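Local atomic coordinates of prolyl-ACP dehydrogenase (Oscillatoria sp., PDB entry 4IRN), a protein that uses FAD to oxidise a prolyl group carried on an acyl carrier protein during biosynthesis of the cyanotoxin anatoxin-a. Residues Q46-V51 with T290-L295; I52-Q57 with Q78-F83; A162-A167 with Y172-T177; N260-E265 with L269-H274. All coordinates share one frame; numbering follows the deposited sequence.

Contact 1. Residues Q46-V51 with T290-L295; sequences QFRKKV and TMERLL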
# COMPACT_ATOMS: atom_id res chain seq x y z
N GLN A 46 16.83 29.91 16.39
CA GLN A 46 17.86 30.79 15.84
C GLN A 46 19.08 30.07 15.32
O GLN A 46 19.60 30.46 14.28
CB GLN A 46 18.30 31.88 16.85
CG GLN A 46 17.32 33.02 17.14
CD GLN A 46 16.87 33.78 15.91
OE1 GLN A 46 15.80 33.51 15.34
NE2 GLN A 46 17.62 34.79 15.54
N PHE A 47 19.55 29.02 16.01
CA PHE A 47 20.72 28.25 15.56
C PHE A 47 20.44 27.49 14.28
O PHE A 47 21.27 27.48 13.37
CB PHE A 47 21.29 27.33 16.66
CG PHE A 47 22.54 26.57 16.24
CD1 PHE A 47 23.70 27.24 15.89
CD2 PHE A 47 22.54 25.18 16.20
CE1 PHE A 47 24.84 26.54 15.48
CE2 PHE A 47 23.69 24.48 15.81
CZ PHE A 47 24.83 25.17 15.46
N ARG A 48 19.24 26.85 14.18
CA ARG A 48 18.79 26.12 12.99
C ARG A 48 18.66 27.10 11.82
O ARG A 48 19.07 26.76 10.70
CB ARG A 48 17.47 25.38 13.27
CG ARG A 48 17.04 24.44 12.15
CD ARG A 48 15.64 23.91 12.37
NE ARG A 48 15.07 23.34 11.14
CZ ARG A 48 14.26 24.00 10.32
NH1 ARG A 48 13.92 25.26 10.57
NH2 ARG A 48 13.80 23.41 9.22
N LYS A 49 18.12 28.30 12.08
CA LYS A 49 17.95 29.38 11.10
C LYS A 49 19.33 29.83 10.60
O LYS A 49 19.48 30.10 9.42
CB LYS A 49 17.17 30.56 11.71
CG LYS A 49 16.52 31.48 10.69
CD LYS A 49 15.98 32.75 11.36
CE LYS A 49 15.44 33.74 10.35
NZ LYS A 49 16.51 34.41 9.57
N LYS A 50 20.33 29.89 11.50
CA LYS A 50 21.71 30.25 11.19
C LYS A 50 22.36 29.16 10.31
O LYS A 50 23.12 29.50 9.39
CB LYS A 50 22.51 30.46 12.49
CG LYS A 50 23.91 31.03 12.30
CD LYS A 50 24.73 30.90 13.58
CE LYS A 50 26.19 31.20 13.36
NZ LYS A 50 27.01 30.79 14.53
N VAL A 51 22.03 27.86 10.58
CA VAL A 51 22.52 26.70 9.83
C VAL A 51 21.96 26.75 8.39
O VAL A 51 22.73 26.59 7.45
CB VAL A 51 22.23 25.35 10.54
CG1 VAL A 51 22.60 24.15 9.66
CG2 VAL A 51 22.97 25.26 11.88
N THR A 290 15.32 17.68 3.96
CA THR A 290 15.17 17.54 2.51
C THR A 290 13.68 17.32 2.18
O THR A 290 13.17 17.91 1.23
CB THR A 290 16.05 16.39 2.00
OG1 THR A 290 17.40 16.61 2.43
CG2 THR A 290 15.99 16.21 0.49
N MET A 291 13.00 16.48 2.99
CA MET A 291 11.58 16.17 2.85
C MET A 291 10.74 17.42 3.04
O MET A 291 9.75 17.60 2.32
CB MET A 291 11.17 15.09 3.87
CG MET A 291 11.71 13.69 3.54
SD MET A 291 11.42 12.48 4.86
CE MET A 291 9.69 12.23 4.68
N GLU A 292 11.14 18.31 3.99
CA GLU A 292 10.47 19.59 4.26
C GLU A 292 10.64 20.52 3.05
O GLU A 292 9.67 21.19 2.68
CB GLU A 292 11.01 20.24 5.54
CG GLU A 292 10.12 21.34 6.10
CD GLU A 292 10.59 21.97 7.40
OE1 GLU A 292 10.74 21.23 8.40
OE2 GLU A 292 10.79 23.21 7.42
N ARG A 293 11.84 20.54 2.43
CA ARG A 293 12.13 21.37 1.25
C ARG A 293 11.28 20.94 0.04
O ARG A 293 10.69 21.81 -0.60
CB ARG A 293 13.63 21.39 0.89
CG ARG A 293 13.96 22.33 -0.30
CD ARG A 293 15.43 22.43 -0.64
NE ARG A 293 15.96 21.18 -1.18
CZ ARG A 293 16.81 20.39 -0.54
NH1 ARG A 293 17.24 20.70 0.67
NH2 ARG A 293 17.23 19.27 -1.12
N LEU A 294 11.21 19.64 -0.23
CA LEU A 294 10.41 19.09 -1.34
C LEU A 294 8.92 19.28 -1.16
O LEU A 294 8.21 19.40 -2.14
CB LEU A 294 10.72 17.61 -1.60
CG LEU A 294 12.18 17.18 -1.81
CD1 LEU A 294 12.27 15.68 -1.93
CD2 LEU A 294 12.82 17.88 -3.01
N LEU A 295 8.43 19.29 0.09
CA LEU A 295 7.01 19.52 0.37
C LEU A 295 6.63 20.95 0.00
O LEU A 295 5.66 21.14 -0.73
CB LEU A 295 6.64 19.21 1.85
CG LEU A 295 5.21 19.55 2.35
CD1 LEU A 295 4.12 18.88 1.49
CD2 LEU A 295 5.05 19.15 3.79

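Contact 2. Residues I52-Q57 with Q78-F83; sequences IQFAQQ and QKCSEF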
# COMPACT_ATOMS: atom_id res chain seq x y z
N ILE A 52 20.63 27.01 8.23
CA ILE A 52 19.95 27.12 6.93
C ILE A 52 20.59 28.23 6.09
O ILE A 52 20.97 27.98 4.95
CB ILE A 52 18.40 27.27 7.07
CG1 ILE A 52 17.76 26.01 7.68
CG2 ILE A 52 17.72 27.63 5.71
CD1 ILE A 52 16.39 26.20 8.29
N GLN A 53 20.74 29.45 6.68
CA GLN A 53 21.35 30.63 6.03
C GLN A 53 22.78 30.35 5.56
O GLN A 53 23.12 30.68 4.42
CB GLN A 53 21.31 31.86 6.95
CG GLN A 53 19.91 32.43 7.25
CD GLN A 53 19.07 32.81 6.05
OE1 GLN A 53 19.52 33.48 5.12
NE2 GLN A 53 17.80 32.42 6.08
N PHE A 54 23.61 29.70 6.41
CA PHE A 54 24.99 29.30 6.10
C PHE A 54 25.02 28.36 4.89
O PHE A 54 25.79 28.58 3.95
CB PHE A 54 25.66 28.64 7.33
CG PHE A 54 26.80 27.68 7.06
CD1 PHE A 54 28.07 28.15 6.76
CD2 PHE A 54 26.61 26.31 7.16
CE1 PHE A 54 29.13 27.26 6.52
CE2 PHE A 54 27.67 25.42 6.93
CZ PHE A 54 28.92 25.90 6.61
N ALA A 55 24.15 27.32 4.92
CA ALA A 55 24.00 26.31 3.86
C ALA A 55 23.49 26.90 2.55
O ALA A 55 23.93 26.48 1.48
CB ALA A 55 23.10 25.18 4.33
N GLN A 56 22.56 27.87 2.64
CA GLN A 56 21.98 28.53 1.47
C GLN A 56 22.93 29.54 0.84
O GLN A 56 22.83 29.76 -0.37
CB GLN A 56 20.65 29.20 1.83
CG GLN A 56 19.49 28.22 1.95
CD GLN A 56 18.20 28.88 2.38
OE1 GLN A 56 18.18 29.97 2.99
NE2 GLN A 56 17.09 28.20 2.13
N GLN A 57 23.82 30.18 1.64
CA GLN A 57 24.73 31.23 1.15
C GLN A 57 26.14 30.76 0.81
O GLN A 57 26.65 31.10 -0.26
CB GLN A 57 24.78 32.41 2.13
CG GLN A 57 23.49 33.23 2.20
CD GLN A 57 23.31 33.99 3.49
OE1 GLN A 57 24.11 33.89 4.44
NE2 GLN A 57 22.24 34.76 3.57
N GLN A 78 35.17 21.42 4.26
CA GLN A 78 36.05 22.34 5.00
C GLN A 78 35.26 23.46 5.66
O GLN A 78 35.48 23.75 6.83
CB GLN A 78 37.13 22.93 4.07
CG GLN A 78 38.26 21.96 3.67
CD GLN A 78 39.07 22.43 2.45
OE1 GLN A 78 38.90 23.54 1.92
NE2 GLN A 78 39.83 21.52 1.86
N LYS A 79 34.33 24.08 4.92
CA LYS A 79 33.46 25.17 5.41
C LYS A 79 32.53 24.72 6.53
O LYS A 79 32.32 25.46 7.48
CB LYS A 79 32.68 25.83 4.26
CG LYS A 79 33.51 26.77 3.43
CD LYS A 79 32.66 27.53 2.44
CE LYS A 79 33.47 28.45 1.55
NZ LYS A 79 33.84 29.69 2.27
N CYS A 80 31.99 23.49 6.41
CA CYS A 80 31.12 22.87 7.41
C CYS A 80 31.87 22.60 8.72
O CYS A 80 31.32 22.84 9.79
CB CYS A 80 30.48 21.60 6.86
SG CYS A 80 29.08 21.90 5.76
N SER A 81 33.14 22.14 8.62
CA SER A 81 34.01 21.89 9.78
C SER A 81 34.37 23.19 10.49
O SER A 81 34.45 23.20 11.72
CB SER A 81 35.27 21.13 9.37
OG SER A 81 36.02 20.77 10.52
N GLU A 82 34.58 24.29 9.71
CA GLU A 82 34.87 25.64 10.21
C GLU A 82 33.65 26.15 10.99
O GLU A 82 33.82 26.80 12.03
CB GLU A 82 35.18 26.61 9.06
CG GLU A 82 36.57 26.48 8.45
CD GLU A 82 36.71 27.04 7.05
OE1 GLU A 82 36.11 28.10 6.75
OE2 GLU A 82 37.46 26.43 6.24
N PHE A 83 32.43 25.83 10.50
CA PHE A 83 31.16 26.22 11.13
C PHE A 83 30.96 25.45 12.43
O PHE A 83 30.41 26.01 13.39
CB PHE A 83 29.97 26.03 10.16
CG PHE A 83 28.68 26.67 10.62
CD1 PHE A 83 27.73 25.95 11.32
CD2 PHE A 83 28.41 28.01 10.32
CE1 PHE A 83 26.53 26.55 11.74
CE2 PHE A 83 27.21 28.60 10.74
CZ PHE A 83 26.28 27.87 11.45

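Contact 3. Residues A162-A167 with Y172-T177; sequences ATEPQA and YSLKTT. With FAD (flavin-adenine dinucleotide), chain I.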
# COMPACT_ATOMS: atom_id res chain seq x y z
N ALA A 162 33.34 -2.13 7.83
CA ALA A 162 32.81 -3.30 8.52
C ALA A 162 32.29 -4.34 7.56
O ALA A 162 32.62 -5.51 7.71
CB ALA A 162 31.73 -2.90 9.49
N THR A 163 31.48 -3.94 6.56
CA THR A 163 30.87 -4.84 5.57
C THR A 163 31.90 -5.55 4.66
O THR A 163 32.95 -4.98 4.38
CB THR A 163 29.78 -4.10 4.76
OG1 THR A 163 28.98 -5.05 4.06
CG2 THR A 163 30.36 -3.13 3.75
N GLU A 164 31.58 -6.78 4.22
CA GLU A 164 32.40 -7.64 3.35
C GLU A 164 31.51 -8.35 2.29
O GLU A 164 30.31 -8.47 2.52
CB GLU A 164 33.11 -8.71 4.19
CG GLU A 164 34.02 -8.17 5.26
CD GLU A 164 34.81 -9.21 6.03
OE1 GLU A 164 35.44 -8.83 7.05
OE2 GLU A 164 34.82 -10.39 5.63
N PRO A 165 32.07 -8.87 1.17
CA PRO A 165 31.22 -9.57 0.17
C PRO A 165 30.37 -10.73 0.69
O PRO A 165 29.28 -10.95 0.16
CB PRO A 165 32.21 -10.04 -0.89
CG PRO A 165 33.53 -9.92 -0.25
CD PRO A 165 33.46 -8.80 0.71
N GLN A 166 30.83 -11.43 1.75
CA GLN A 166 30.13 -12.58 2.36
C GLN A 166 29.52 -12.19 3.71
O GLN A 166 28.96 -13.05 4.40
CB GLN A 166 31.08 -13.78 2.54
CG GLN A 166 31.61 -14.39 1.24
CD GLN A 166 32.87 -13.72 0.72
OE1 GLN A 166 33.45 -12.80 1.33
NE2 GLN A 166 33.35 -14.17 -0.44
N ALA A 167 29.70 -10.92 4.11
CA ALA A 167 29.21 -10.40 5.38
C ALA A 167 28.67 -8.96 5.23
O ALA A 167 29.42 -7.99 5.44
CB ALA A 167 30.31 -10.48 6.44
N TYR A 172 28.24 -10.63 11.64
CA TYR A 172 28.95 -11.48 12.60
C TYR A 172 29.90 -12.45 11.91
O TYR A 172 30.92 -12.83 12.48
CB TYR A 172 27.95 -12.24 13.48
CG TYR A 172 26.81 -11.39 14.00
CD1 TYR A 172 27.06 -10.31 14.85
CD2 TYR A 172 25.49 -11.62 13.61
CE1 TYR A 172 26.02 -9.53 15.34
CE2 TYR A 172 24.45 -10.83 14.08
CZ TYR A 172 24.72 -9.79 14.96
OH TYR A 172 23.70 -9.00 15.44
N SER A 173 29.57 -12.83 10.66
CA SER A 173 30.34 -13.76 9.83
C SER A 173 31.50 -13.09 9.07
O SER A 173 31.84 -13.52 7.97
CB SER A 173 29.41 -14.50 8.88
OG SER A 173 28.71 -15.54 9.56
N LEU A 174 32.14 -12.06 9.69
CA LEU A 174 33.31 -11.34 9.16
C LEU A 174 34.47 -12.30 8.97
O LEU A 174 34.74 -13.12 9.86
CB LEU A 174 33.80 -10.24 10.13
CG LEU A 174 32.95 -9.01 10.34
CD1 LEU A 174 33.54 -8.10 11.38
CD2 LEU A 174 32.74 -8.27 9.05
N LYS A 175 35.17 -12.16 7.85
CA LYS A 175 36.34 -12.98 7.57
C LYS A 175 37.66 -12.25 7.81
O LYS A 175 38.68 -12.92 7.98
CB LYS A 175 36.26 -13.63 6.17
CG LYS A 175 35.07 -14.60 5.96
CD LYS A 175 35.11 -15.88 6.86
CE LYS A 175 33.80 -16.65 6.92
NZ LYS A 175 33.42 -17.04 8.31
N THR A 176 37.66 -10.89 7.84
CA THR A 176 38.86 -10.07 8.10
C THR A 176 39.49 -10.46 9.43
O THR A 176 38.89 -10.24 10.48
CB THR A 176 38.58 -8.54 7.95
OG1 THR A 176 38.11 -8.28 6.63
CG2 THR A 176 39.80 -7.69 8.21
N THR A 177 40.65 -11.11 9.36
CA THR A 177 41.37 -11.60 10.54
C THR A 177 42.41 -10.62 11.04
O THR A 177 43.01 -9.90 10.24
CB THR A 177 41.96 -13.00 10.32
OG1 THR A 177 42.76 -13.02 9.13
CG2 THR A 177 40.90 -14.08 10.27
PA FAD I . 22.90 -8.58 1.56
O1A FAD I . 23.26 -8.37 2.98
O2A FAD I . 23.75 -9.42 0.62
O5B FAD I . 21.48 -9.28 1.47
C5B FAD I . 20.86 -9.47 0.19
C4B FAD I . 19.39 -9.21 0.34
O4B FAD I . 18.80 -10.23 1.15
C3B FAD I . 19.03 -7.85 0.96
O3B FAD I . 18.27 -7.10 0.03
C2B FAD I . 18.25 -8.17 2.25
O2B FAD I . 16.99 -7.53 2.22
C1B FAD I . 18.02 -9.68 2.20
N9A FAD I . 18.36 -10.38 3.44
C8A FAD I . 19.61 -10.73 3.88
N7A FAD I . 19.62 -11.30 5.06
C5A FAD I . 18.29 -11.32 5.43
C6A FAD I . 17.63 -11.79 6.60
N6A FAD I . 18.25 -12.35 7.64
N1A FAD I . 16.29 -11.64 6.66
C2A FAD I . 15.65 -11.09 5.62
N3A FAD I . 16.17 -10.63 4.48
C4A FAD I . 17.49 -10.76 4.44
N1 FAD I . 29.31 -0.66 4.98
C2 FAD I . 30.37 -0.36 5.80
O2 FAD I . 30.83 -1.20 6.57
N3 FAD I . 30.97 0.90 5.75
C4 FAD I . 30.58 1.93 4.93
O4 FAD I . 31.18 3.01 4.97
C4X FAD I . 29.46 1.62 4.04
N5 FAD I . 29.06 2.54 3.20
C5X FAD I . 28.03 2.20 2.32
C6 FAD I . 27.59 3.18 1.41
C7 FAD I . 26.55 2.92 0.52
C7M FAD I . 26.04 4.02 -0.37
C8 FAD I . 25.95 1.64 0.51
C8M FAD I . 24.82 1.31 -0.43
C9 FAD I . 26.40 0.67 1.39
C9A FAD I . 27.42 0.92 2.31
N10 FAD I . 27.89 -0.05 3.24
C10 FAD I . 28.88 0.27 4.12
C1' FAD I . 27.35 -1.43 3.17
C2' FAD I . 25.87 -1.42 3.54
O2' FAD I . 25.68 -1.32 4.95
C3' FAD I . 25.17 -2.65 2.96
O3' FAD I . 24.23 -2.22 1.97
C4' FAD I . 24.45 -3.52 3.99
O4' FAD I . 25.39 -4.00 4.96
C5' FAD I . 23.66 -4.65 3.37
O5' FAD I . 24.53 -5.61 2.74
P FAD I . 24.25 -6.09 1.24
O1P FAD I . 23.80 -4.96 0.38
O2P FAD I . 25.59 -6.76 1.02
O3P FAD I . 23.03 -7.08 0.98

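Contact 4. Residues N260-E265 with L269-H274; sequences NRLGEE and LAIFNH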
# COMPACT_ATOMS: atom_id res chain seq x y z
N ASN A 260 46.41 1.25 19.07
CA ASN A 260 45.43 1.74 18.09
C ASN A 260 44.20 0.83 17.97
O ASN A 260 43.34 1.07 17.12
CB ASN A 260 46.08 2.05 16.75
CG ASN A 260 46.38 3.51 16.53
OD1 ASN A 260 46.72 4.26 17.44
ND2 ASN A 260 46.29 3.95 15.28
N ARG A 261 44.09 -0.17 18.85
CA ARG A 261 42.95 -1.08 18.93
C ARG A 261 41.87 -0.42 19.78
O ARG A 261 42.11 -0.09 20.93
CB ARG A 261 43.41 -2.43 19.55
CG ARG A 261 42.32 -3.47 19.76
CD ARG A 261 42.77 -4.62 20.62
NE ARG A 261 42.87 -4.18 22.01
CZ ARG A 261 43.63 -4.75 22.94
NH1 ARG A 261 44.46 -5.73 22.62
NH2 ARG A 261 43.63 -4.29 24.18
N LEU A 262 40.69 -0.21 19.20
CA LEU A 262 39.56 0.42 19.89
C LEU A 262 38.87 -0.63 20.77
O LEU A 262 38.39 -1.64 20.25
CB LEU A 262 38.58 1.06 18.90
CG LEU A 262 37.58 2.06 19.48
CD1 LEU A 262 38.26 3.35 19.89
CD2 LEU A 262 36.50 2.36 18.47
N GLY A 263 38.92 -0.40 22.08
CA GLY A 263 38.38 -1.31 23.08
C GLY A 263 39.23 -2.56 23.26
O GLY A 263 40.26 -2.73 22.60
N GLU A 264 38.78 -3.47 24.14
CA GLU A 264 39.47 -4.73 24.40
C GLU A 264 39.14 -5.75 23.30
O GLU A 264 38.26 -5.50 22.47
CB GLU A 264 39.07 -5.29 25.79
CG GLU A 264 39.70 -4.56 26.97
CD GLU A 264 41.21 -4.65 27.14
OE1 GLU A 264 41.82 -5.64 26.69
OE2 GLU A 264 41.78 -3.74 27.79
N GLU A 265 39.87 -6.89 23.30
CA GLU A 265 39.63 -8.00 22.37
C GLU A 265 38.23 -8.57 22.65
O GLU A 265 37.91 -8.88 23.81
CB GLU A 265 40.68 -9.10 22.56
CG GLU A 265 41.99 -8.88 21.82
CD GLU A 265 42.99 -10.02 21.87
OE1 GLU A 265 42.69 -11.04 22.53
OE2 GLU A 265 44.08 -9.89 21.25
N LEU A 269 31.70 -6.20 18.71
CA LEU A 269 30.25 -6.28 18.56
C LEU A 269 29.55 -5.11 19.29
O LEU A 269 28.71 -4.43 18.69
CB LEU A 269 29.73 -7.65 19.05
CG LEU A 269 28.20 -7.81 19.11
CD1 LEU A 269 27.59 -7.89 17.72
CD2 LEU A 269 27.81 -9.02 19.93
N ALA A 270 29.91 -4.90 20.59
CA ALA A 270 29.38 -3.82 21.41
C ALA A 270 29.64 -2.46 20.74
O ALA A 270 28.78 -1.58 20.76
CB ALA A 270 30.00 -3.85 22.80
N ILE A 271 30.82 -2.33 20.11
CA ILE A 271 31.22 -1.12 19.41
C ILE A 271 30.36 -0.93 18.15
O ILE A 271 29.86 0.16 17.92
CB ILE A 271 32.76 -1.08 19.14
CG1 ILE A 271 33.56 -1.19 20.46
CG2 ILE A 271 33.18 0.19 18.39
CD1 ILE A 271 35.08 -1.12 20.35
N PHE A 272 30.16 -2.01 17.37
CA PHE A 272 29.38 -1.98 16.13
C PHE A 272 27.90 -1.64 16.41
O PHE A 272 27.30 -0.83 15.69
CB PHE A 272 29.51 -3.31 15.37
CG PHE A 272 28.82 -3.31 14.02
CD1 PHE A 272 29.46 -2.80 12.90
CD2 PHE A 272 27.54 -3.84 13.87
CE1 PHE A 272 28.82 -2.80 11.66
CE2 PHE A 272 26.91 -3.84 12.63
CZ PHE A 272 27.55 -3.33 11.53
N ASN A 273 27.34 -2.32 17.42
CA ASN A 273 25.95 -2.15 17.84
C ASN A 273 25.73 -0.76 18.43
O ASN A 273 24.64 -0.19 18.26
CB ASN A 273 25.53 -3.26 18.81
CG ASN A 273 25.14 -4.57 18.15
OD1 ASN A 273 24.83 -4.64 16.94
ND2 ASN A 273 25.18 -5.65 18.93
N HIS A 274 26.78 -0.18 19.11
CA HIS A 274 26.71 1.19 19.62
C HIS A 274 26.79 2.16 18.42
O HIS A 274 26.05 3.13 18.36
CB HIS A 274 27.85 1.45 20.61
CG HIS A 274 27.92 2.85 21.13
ND1 HIS A 274 28.69 3.81 20.50
CD2 HIS A 274 27.28 3.42 22.18
CE1 HIS A 274 28.51 4.93 21.19
NE2 HIS A 274 27.67 4.74 22.22

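Contact 1. Residues Q46-V51 with T290-L295
A surface salt bridge between two helical domains of the acyl-CoA dehydrogenase fold joins Arg-48, on helix 42-58, to Glu-292, on helix 285-304. The helices themselves stand well apart: the closest CA atoms, Arg-48 CA and Glu-292 CA, are 13.7 Å from each other, and the two side chains span the gap from opposite directions. In both residues CG lies opposite the backbone N (chi1 -172° for the arginine, -163° for the glutamate), and each chain is extended beyond it, which throws the charged ends forward until they meet. The link is made by Arg-48 NH2 and Glu-292 OE2, 3.5 Å apart; NH2 is also 3.8 Å from Glu-292 OE1. The guanidinium and carboxylate planes are turned 33° from one another and OE2 stands oblique to the guanidinium, so this is an ion pair without a hydrogen bond between the two groups. What positions both ends is Gln-109: its OE1 accepts a hydrogen bond from Arg-48 NH2, while its NE2 donates to Glu-292 OE1. Tyr-106 adds a cation-pi contact to the arginine. The amide thus sits as a neutral bridge beside the ion pair, using its acceptor for one charge and its donor for the other. Such a polar link ties the N-terminal helical domain to the C-terminal helical domain of an acyl-CoA dehydrogenase fold.

Contact 2. Residues I52-Q57 with Q78-F83
Lys-79 is the first residue of 78-83 to meet the ring of Phe-54, and it does so mainly with its backbone: its O lies 3.5 Å from Phe-54 CZ, oblique to the ring, while the lysine amine leads away. One residue on, Cys-80 comes up at the ring's edge. Its CA lies near the ring plane, 3.8 Å from Phe-54 CZ, and its SG rests 4.0 Å from Phe-54 CE2, a sulfur-aromatic contact made at the rim and not over the face. Phe-83, a turn further along, covers one face. The two phenylalanine rings stack face to face with their planes 19° apart and their centroids 4.2 Å apart, and the two side chains run antiparallel past one another. The stack is offset, with Phe-83 CD2 over the rim of Phe-54, 3.6 Å from CD1, whereas Phe-83 CB lies over the same ring in a CH-pi contact, 4.0 Å from its centroid. Both rings have CG anti to the backbone N (chi1 155° for Phe-54 and -167° for Phe-83), which sends them into the space between the helices. Phe-47, Lys-50 and Val-51 of helix 42-58 also touch Phe-83, and Leu-59 touches both Phe-54 and Cys-80. With the axes of segments 52-57 and 78-83 approaching to 11.7 Å, this is an aromatic-mediated pairing of near-antiparallel helices in the N-terminal helical domain.

Contact 3. Residues A162-A167 with Y172-T177
The carboxylate of Glu-164 takes three hydrogen bonds from Lys-175 and Thr-176. Lys-175 N donates to Glu-164 OE2 at 2.9 Å and Thr-176 N to Glu-164 OE1 at 3.1 Å, both on the syn side, so two successive amides grip the two oxygens. The Thr-176 hydroxyl adds a third bond, OG1 to Glu-164 OE1 at 2.8 Å, and arrives from above the carboxylate plane, 64° out of it. Lys-191 also pairs with Glu-164 OE1 in a salt bridge and donates to Ala-162 O, which should help offset the buried negative charge. An extended chain beyond CG carries the glutamate across to these partners. Leu-174 crosses it at about a right angle, its CD2 lying 4.2 Å from Ala-167 CB. Further out, a type I turn from Glu-164 to Ala-167 shapes the backbone behind the carboxylate; Ala-167 O accepts from both Glu-164 N and Thr-163 OG1. Just ahead of that turn, the amides of Ala-162 and Thr-163 both point to flavin O2, at 3.0 Å from Ala-162 N and 2.8 Å from Thr-163 N. Bracing a cofactor loop in this way belongs to the FAD site of the acyl-CoA dehydrogenase middle domain.

Contact 4. Residues N260-E265 with L269-H274
The weakly bonded strand 261-262 gives way to a turn at Gly-263, where phi is positive (73°), and the closest CA atoms of the two segments, Gly-263 CA and Ile-271 CA, are 8.0 Å apart. This is a strand-to-helix junction, leading from an edge strand of the mixed sheet of the middle domain into the C-terminal helical domain. Leu-262 and Ile-271 carry the contact, their side chains meeting at a slant. The isoleucine reaches across with both branches: its CD1 lies 3.4 Å from Leu-262 O, and its CG2 meets Leu-262 CD2 at 4.0 Å. CG1 of Ile-271 is anti to its own carbonyl carbon (chi1 -57°) and the chain runs on straight, which brings CD1 up against the leucine backbone. Pro-134 and Phe-138 of helix 118-138 also pack on Ile-271, while Leu-135 touches Leu-262, so the pair belongs to an apolar layer where sheet and helices come together. Arg-261, one residue before Leu-262, folds back over the turn. Its NH1 is bonded to the Tyr-185 hydroxyl, NH2 pairs by charge alone with Glu-264 OE1, and NE donates to Gly-263 O at 3.0 Å, in the plane of that carbonyl.

The contacts form two pairs; contact 1 lies across the chain's centre from contacts 3 and 4. Contacts 1 and 2, with centres about 13 Å apart, share helix 42-58 and touch at Phe-83. Contacts 3 and 4, with centres about 15 Å apart, meet where Tyr-172 packs on Leu-269 and Ala-162 on Phe-272. Between contacts 1 and 3 the centres are about 38 Å apart. Along the chain contacts 2, 3 and 4 follow in series, all nested inside the loop closed by contact 1. Contacts 1 and 2 thus hold helix 42-58 to its neighbours away from the flavin, whereas contacts 3 and 4 lie together on the FAD side, where the beta domain meets helix 268-282.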